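PDB 5NJL: cell surface protein (Putative S-layer protein) from Clostridioides difficile R20291, which is a cell-surface protein, putatively of the S-layer, that has an extended three-domain fold and shows cell adhesion in vitro. Local coordinates for residues Leu67-Gly81 with Ile201-Ser214. Residues are numbered along the deposited sequence; the frame is centred on the assembly and turned at random.
Sequences LGENKELIVTITDKG and IDDVQLAEITIKNS. With SO4 (sulfate ion), chain F; SO4 (sulfate ion), chain R; SO4 (sulfate ion), chain H.
Asn213 lies against the type II turn formed by Gly68 to Lys71 and is held there by backbone and side chain together. Its N donates almost straight to Lys71 O (2.9 Å, 170° at the hydrogen), while its O accepts from Asn70 N at 2.7 Å. With CG anti to the backbone N (chi1 -170°), the amide sits beside the start of the turn, where ND2 makes a weak bond to the O of Leu67, the residue before it, and a straighter one, 160° at the hydrogen, to a sulfate oxygen. Next door, Ser214 OG donates to Asn70 OD1 at 2.5 Å, in the plane of the amide. From here strands 72-79 and 204-212 run antiparallel as neighbours in a five-stranded mixed sheet, between strands 40-45 and 5-10, and a classic beta bulge sets Leu206 and Ala207 opposite Ile77, whose O accepts from both their N atoms. Ile211 and Ile77 lie on the sheet face that carries Val75 and Ile209. Ile211 CD1 meets Val75 CG2 at 3.8 Å, its CG2 branch turns to Leu67 CD2, and helix 57-65 packs over this end through Val64. Toward the bulge, the extended Ile77 side chain brings CD1 within 3.8 Å of Ile209 CD1.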
loop_
_atom_site.group_PDB
_atom_site.type_symbol
_atom_site.label_atom_id
_atom_site.label_comp_id
_atom_site.label_asym_id
_atom_site.label_seq_id
_atom_site.Cartn_x
_atom_site.Cartn_y
_atom_site.Cartn_z
ATOM N N LEU A 67 -24.254 -14.922 -0.910
ATOM C CA LEU A 67 -23.358 -15.463 -1.932
ATOM C C LEU A 67 -23.771 -16.904 -2.261
ATOM O O LEU A 67 -23.878 -17.744 -1.362
ATOM C CB LEU A 67 -21.919 -15.446 -1.415
ATOM C CG LEU A 67 -20.806 -15.806 -2.378
ATOM C CD1 LEU A 67 -20.830 -14.898 -3.589
ATOM C CD2 LEU A 67 -19.482 -15.732 -1.640
ATOM N N GLY A 68 -24.031 -17.160 -3.532
ATOM C CA GLY A 68 -24.550 -18.464 -3.982
ATOM C C GLY A 68 -23.506 -19.560 -3.981
ATOM O O GLY A 68 -22.295 -19.293 -3.848
ATOM N N GLU A 69 -23.975 -20.801 -4.144
ATOM C CA GLU A 69 -23.085 -21.978 -4.199
ATOM C C GLU A 69 -22.137 -21.858 -5.383
ATOM O O GLU A 69 -22.555 -21.532 -6.497
ATOM C CB GLU A 69 -23.898 -23.282 -4.283
ATOM C CG GLU A 69 -24.779 -23.585 -3.062
ATOM C CD GLU A 69 -24.011 -23.822 -1.760
ATOM O OE1 GLU A 69 -22.805 -24.165 -1.795
ATOM O OE2 GLU A 69 -24.622 -23.666 -0.678
ATOM N N ASN A 70 -20.846 -22.064 -5.137
ATOM C CA ASN A 70 -19.793 -21.923 -6.165
ATOM C C ASN A 70 -19.762 -20.546 -6.830
ATOM O O ASN A 70 -19.282 -20.409 -7.962
ATOM C CB ASN A 70 -19.853 -23.071 -7.212
ATOM C CG ASN A 70 -18.845 -24.194 -6.932
ATOM O OD1 ASN A 70 -17.898 -24.032 -6.169
ATOM N ND2 ASN A 70 -19.058 -25.338 -7.547
ATOM N N LYS A 71 -20.255 -19.530 -6.115
ATOM C CA LYS A 71 -20.074 -18.130 -6.535
ATOM C C LYS A 71 -18.990 -17.508 -5.657
ATOM O O LYS A 71 -18.573 -18.086 -4.634
ATOM C CB LYS A 71 -21.368 -17.324 -6.423
ATOM C CG LYS A 71 -22.540 -17.889 -7.230
ATOM C CD LYS A 71 -22.252 -17.892 -8.716
ATOM C CE LYS A 71 -23.498 -18.278 -9.487
ATOM N NZ LYS A 71 -23.232 -18.224 -10.942
ATOM N N GLU A 72 -18.527 -16.339 -6.081
ATOM C CA GLU A 72 -17.503 -15.621 -5.347
ATOM C C GLU A 72 -17.695 -14.111 -5.348
ATOM O O GLU A 72 -18.433 -13.550 -6.164
ATOM C CB GLU A 72 -16.116 -15.975 -5.895
ATOM C CG GLU A 72 -15.907 -15.631 -7.354
ATOM C CD GLU A 72 -14.601 -16.196 -7.891
ATOM O OE1 GLU A 72 -14.353 -17.416 -7.737
ATOM O OE2 GLU A 72 -13.833 -15.412 -8.482
ATOM N N LEU A 73 -16.980 -13.485 -4.420
ATOM C CA LEU A 73 -17.044 -12.046 -4.164
ATOM C C LEU A 73 -15.596 -11.602 -3.955
ATOM O O LEU A 73 -14.821 -12.341 -3.342
ATOM C CB LEU A 73 -17.843 -11.836 -2.875
ATOM C CG LEU A 73 -18.621 -10.579 -2.556
ATOM C CD1 LEU A 73 -19.557 -10.212 -3.704
ATOM C CD2 LEU A 73 -19.397 -10.797 -1.257
ATOM N N ILE A 74 -15.235 -10.425 -4.460
ATOM C CA ILE A 74 -13.894 -9.870 -4.278
ATOM C C ILE A 74 -14.010 -8.678 -3.332
ATOM O O ILE A 74 -14.889 -7.856 -3.523
ATOM C CB ILE A 74 -13.301 -9.380 -5.625
ATOM C CG1 ILE A 74 -13.269 -10.510 -6.670
ATOM C CG2 ILE A 74 -11.892 -8.817 -5.437
ATOM C CD1 ILE A 74 -12.282 -11.612 -6.356
ATOM N N VAL A 75 -13.158 -8.622 -2.311
ATOM C CA VAL A 75 -13.091 -7.476 -1.390
ATOM C C VAL A 75 -11.681 -6.874 -1.494
ATOM O O VAL A 75 -10.699 -7.605 -1.310
ATOM C CB VAL A 75 -13.351 -7.906 0.071
ATOM C CG1 VAL A 75 -13.257 -6.726 1.026
ATOM C CG2 VAL A 75 -14.706 -8.604 0.204
ATOM N N THR A 76 -11.580 -5.572 -1.789
ATOM C CA THR A 76 -10.274 -4.874 -1.718
ATOM C C THR A 76 -10.228 -3.887 -0.563
ATOM O O THR A 76 -11.228 -3.252 -0.245
ATOM C CB THR A 76 -9.901 -4.190 -3.039
ATOM O OG1 THR A 76 -10.755 -3.075 -3.298
ATOM C CG2 THR A 76 -10.007 -5.187 -4.197
ATOM N N ILE A 77 -9.094 -3.859 0.118
ATOM C CA ILE A 77 -8.855 -3.003 1.276
ATOM C C ILE A 77 -7.723 -2.052 0.869
ATOM O O ILE A 77 -6.602 -2.505 0.561
ATOM C CB ILE A 77 -8.447 -3.840 2.484
ATOM C CG1 ILE A 77 -9.535 -4.895 2.800
ATOM C CG2 ILE A 77 -8.119 -2.966 3.700
ATOM C CD1 ILE A 77 -9.208 -5.747 4.007
ATOM N N THR A 78 -8.039 -0.763 0.839
ATOM C CA THR A 78 -7.093 0.305 0.536
ATOM C C THR A 78 -6.954 1.243 1.756
ATOM O O THR A 78 -7.948 1.704 2.300
ATOM C CB THR A 78 -7.552 1.075 -0.703
ATOM O OG1 THR A 78 -7.705 0.169 -1.803
ATOM C CG2 THR A 78 -6.540 2.150 -1.100
ATOM N N ASP A 79 -5.720 1.461 2.201
ATOM C CA ASP A 79 -5.356 2.540 3.127
ATOM C C ASP A 79 -5.352 3.833 2.327
ATOM O O ASP A 79 -4.597 3.972 1.353
ATOM C CB ASP A 79 -3.991 2.184 3.751
ATOM C CG ASP A 79 -3.444 3.224 4.702
ATOM O OD1 ASP A 79 -4.068 4.277 4.970
ATOM O OD2 ASP A 79 -2.348 2.960 5.227
ATOM N N LYS A 80 -6.214 4.785 2.677
ATOM C CA LYS A 80 -6.261 6.054 1.964
ATOM C C LYS A 80 -5.060 6.988 2.283
ATOM O O LYS A 80 -4.984 8.083 1.733
ATOM C CB LYS A 80 -7.562 6.808 2.230
ATOM C CG LYS A 80 -8.824 6.115 1.715
ATOM C CD LYS A 80 -10.108 6.770 2.234
ATOM C CE LYS A 80 -10.525 8.037 1.511
ATOM N NZ LYS A 80 -10.602 7.816 0.053
ATOM N N GLY A 81 -4.168 6.553 3.174
ATOM C CA GLY A 81 -2.940 7.277 3.492
ATOM C C GLY A 81 -3.100 7.953 4.828
ATOM O O GLY A 81 -3.922 8.861 4.961
ATOM N N ILE A 201 -1.226 12.085 1.699
ATOM C CA ILE A 201 -0.480 10.833 1.733
ATOM C C ILE A 201 -1.114 9.874 0.705
ATOM O O ILE A 201 -2.343 9.802 0.604
ATOM C CB ILE A 201 -0.484 10.193 3.127
ATOM C CG1 ILE A 201 0.192 11.128 4.157
ATOM C CG2 ILE A 201 0.224 8.847 3.109
ATOM C CD1 ILE A 201 -0.130 10.796 5.589
ATOM N N ASP A 202 -0.279 9.164 -0.061
ATOM C CA ASP A 202 -0.785 8.317 -1.141
ATOM C C ASP A 202 -1.499 7.090 -0.575
ATOM O O ASP A 202 -1.097 6.545 0.485
ATOM C CB ASP A 202 0.347 7.807 -2.044
ATOM C CG ASP A 202 1.021 8.921 -2.873
ATOM O OD1 ASP A 202 0.495 10.055 -2.981
ATOM O OD2 ASP A 202 2.089 8.622 -3.439
ATOM N N ASP A 203 -2.501 6.623 -1.331
ATOM C CA ASP A 203 -3.132 5.316 -1.086
ATOM C C ASP A 203 -2.092 4.213 -1.020
ATOM O O ASP A 203 -1.057 4.301 -1.667
ATOM C CB ASP A 203 -4.068 4.916 -2.217
ATOM C CG ASP A 203 -5.332 5.690 -2.244
ATOM O OD1 ASP A 203 -5.594 6.536 -1.356
ATOM O OD2 ASP A 203 -6.102 5.441 -3.197
ATOM N N VAL A 204 -2.381 3.184 -0.236
ATOM C CA VAL A 204 -1.619 1.939 -0.215
ATOM C C VAL A 204 -2.666 0.813 -0.300
ATOM O O VAL A 204 -3.471 0.658 0.602
ATOM C CB VAL A 204 -0.798 1.757 1.083
ATOM C CG1 VAL A 204 0.037 0.483 1.005
ATOM C CG2 VAL A 204 0.084 2.980 1.389
ATOM N N GLN A 205 -2.677 0.070 -1.397
ATOM C CA GLN A 205 -3.507 -1.133 -1.497
ATOM C C GLN A 205 -2.951 -2.214 -0.600
ATOM O O GLN A 205 -1.800 -2.593 -0.714
ATOM C CB GLN A 205 -3.587 -1.597 -2.932
ATOM C CG GLN A 205 -4.446 -0.675 -3.788
ATOM C CD GLN A 205 -3.767 -0.289 -5.085
ATOM O OE1 GLN A 205 -3.894 -0.983 -6.101
ATOM N NE2 GLN A 205 -3.023 0.823 -5.056
ATOM N N LEU A 206 -3.757 -2.663 0.344
ATOM C CA LEU A 206 -3.304 -3.612 1.336
ATOM C C LEU A 206 -3.683 -5.052 1.015
ATOM O O LEU A 206 -2.934 -5.968 1.347
ATOM C CB LEU A 206 -3.867 -3.244 2.698
ATOM C CG LEU A 206 -3.340 -1.923 3.276
ATOM C CD1 LEU A 206 -4.093 -1.626 4.563
ATOM C CD2 LEU A 206 -1.835 -2.007 3.524
ATOM N N ALA A 207 -4.861 -5.261 0.430
ATOM C CA ALA A 207 -5.347 -6.629 0.234
ATOM C C ALA A 207 -6.378 -6.744 -0.847
ATOM O O ALA A 207 -7.079 -5.793 -1.163
ATOM C CB ALA A 207 -5.883 -7.199 1.534
ATOM N N GLU A 208 -6.443 -7.940 -1.426
ATOM C CA GLU A 208 -7.507 -8.344 -2.335
ATOM C C GLU A 208 -7.891 -9.738 -1.831
ATOM O O GLU A 208 -7.058 -10.651 -1.842
ATOM C CB GLU A 208 -6.951 -8.376 -3.754
ATOM C CG GLU A 208 -7.859 -8.893 -4.853
ATOM C CD GLU A 208 -7.051 -9.312 -6.091
ATOM O OE1 GLU A 208 -6.355 -8.439 -6.678
ATOM O OE2 GLU A 208 -7.097 -10.520 -6.459
ATOM N N ILE A 209 -9.106 -9.883 -1.306
ATOM C CA ILE A 209 -9.556 -11.149 -0.727
ATOM C C ILE A 209 -10.680 -11.673 -1.602
ATOM O O ILE A 209 -11.662 -10.972 -1.821
ATOM C CB ILE A 209 -10.038 -11.001 0.721
ATOM C CG1 ILE A 209 -8.948 -10.381 1.597
ATOM C CG2 ILE A 209 -10.476 -12.345 1.299
ATOM C CD1 ILE A 209 -9.219 -8.931 1.914
ATOM N N THR A 210 -10.517 -12.904 -2.107
ATOM C CA THR A 210 -11.548 -13.570 -2.906
ATOM C C THR A 210 -12.292 -14.531 -1.986
ATOM O O THR A 210 -11.687 -15.387 -1.362
ATOM C CB THR A 210 -10.933 -14.333 -4.094
ATOM O OG1 THR A 210 -10.182 -13.409 -4.882
ATOM C CG2 THR A 210 -12.031 -14.963 -4.973
ATOM N N ILE A 211 -13.603 -14.337 -1.866
ATOM C CA ILE A 211 -14.431 -15.147 -0.999
ATOM C C ILE A 211 -15.189 -16.105 -1.920
ATOM O O ILE A 211 -15.852 -15.669 -2.831
ATOM C CB ILE A 211 -15.452 -14.309 -0.203
ATOM C CG1 ILE A 211 -14.751 -13.198 0.593
ATOM C CG2 ILE A 211 -16.210 -15.206 0.768
ATOM C CD1 ILE A 211 -15.732 -12.156 1.102
ATOM N N LYS A 212 -15.057 -17.399 -1.667
ATOM C CA LYS A 212 -15.651 -18.421 -2.528
ATOM C C LYS A 212 -16.568 -19.272 -1.696
ATOM O O LYS A 212 -16.157 -19.802 -0.658
ATOM C CB LYS A 212 -14.558 -19.284 -3.149
ATOM C CG LYS A 212 -13.705 -18.527 -4.145
ATOM C CD LYS A 212 -12.600 -19.394 -4.738
ATOM C CE LYS A 212 -11.723 -18.586 -5.680
ATOM N NZ LYS A 212 -10.807 -19.420 -6.508
ATOM N N ASN A 213 -17.820 -19.394 -2.123
ATOM C CA ASN A 213 -18.748 -20.293 -1.430
ATOM C C ASN A 213 -18.574 -21.706 -2.020
ATOM O O ASN A 213 -19.387 -22.171 -2.828
ATOM C CB ASN A 213 -20.193 -19.823 -1.563
ATOM C CG ASN A 213 -21.140 -20.594 -0.657
ATOM O OD1 ASN A 213 -20.714 -21.363 0.207
ATOM N ND2 ASN A 213 -22.429 -20.349 -0.821
ATOM N N SER A 214 -17.484 -22.341 -1.616
ATOM C CA SER A 214 -17.069 -23.626 -2.158
ATOM C C SER A 214 -16.138 -24.307 -1.174
ATOM O O SER A 214 -15.571 -23.656 -0.266
ATOM C CB SER A 214 -16.298 -23.465 -3.465
ATOM O OG SER A 214 -16.904 -22.571 -4.364
HETATM S S SO4 F . -3.233 8.882 -4.283
HETATM O O1 SO4 F . -3.438 9.820 -3.141
HETATM O O2 SO4 F . -4.422 8.921 -5.171
HETATM O O3 SO4 F . -3.009 7.502 -3.802
HETATM O O4 SO4 F . -2.037 9.303 -5.056
HETATM S S SO4 R . -27.763 -20.685 -4.225
HETATM O O1 SO4 R . -29.044 -21.404 -4.419
HETATM O O2 SO4 R . -27.849 -19.371 -4.913
HETATM O O3 SO4 R . -26.668 -21.484 -4.817
HETATM O O4 SO4 R . -27.517 -20.508 -2.770
HETATM S S SO4 H . -24.763 -21.119 2.724
HETATM O O1 SO4 H . -25.560 -19.924 3.100
HETATM O O2 SO4 H . -25.589 -22.324 2.987
HETATM O O3 SO4 H . -23.562 -21.166 3.595
HETATM O O4 SO4 H . -24.397 -21.083 1.283
HETATM O O HOH W 1 -16.460 -20.282 -5.811
HETATM O O HOH W 2 -8.006 7.624 -1.345
#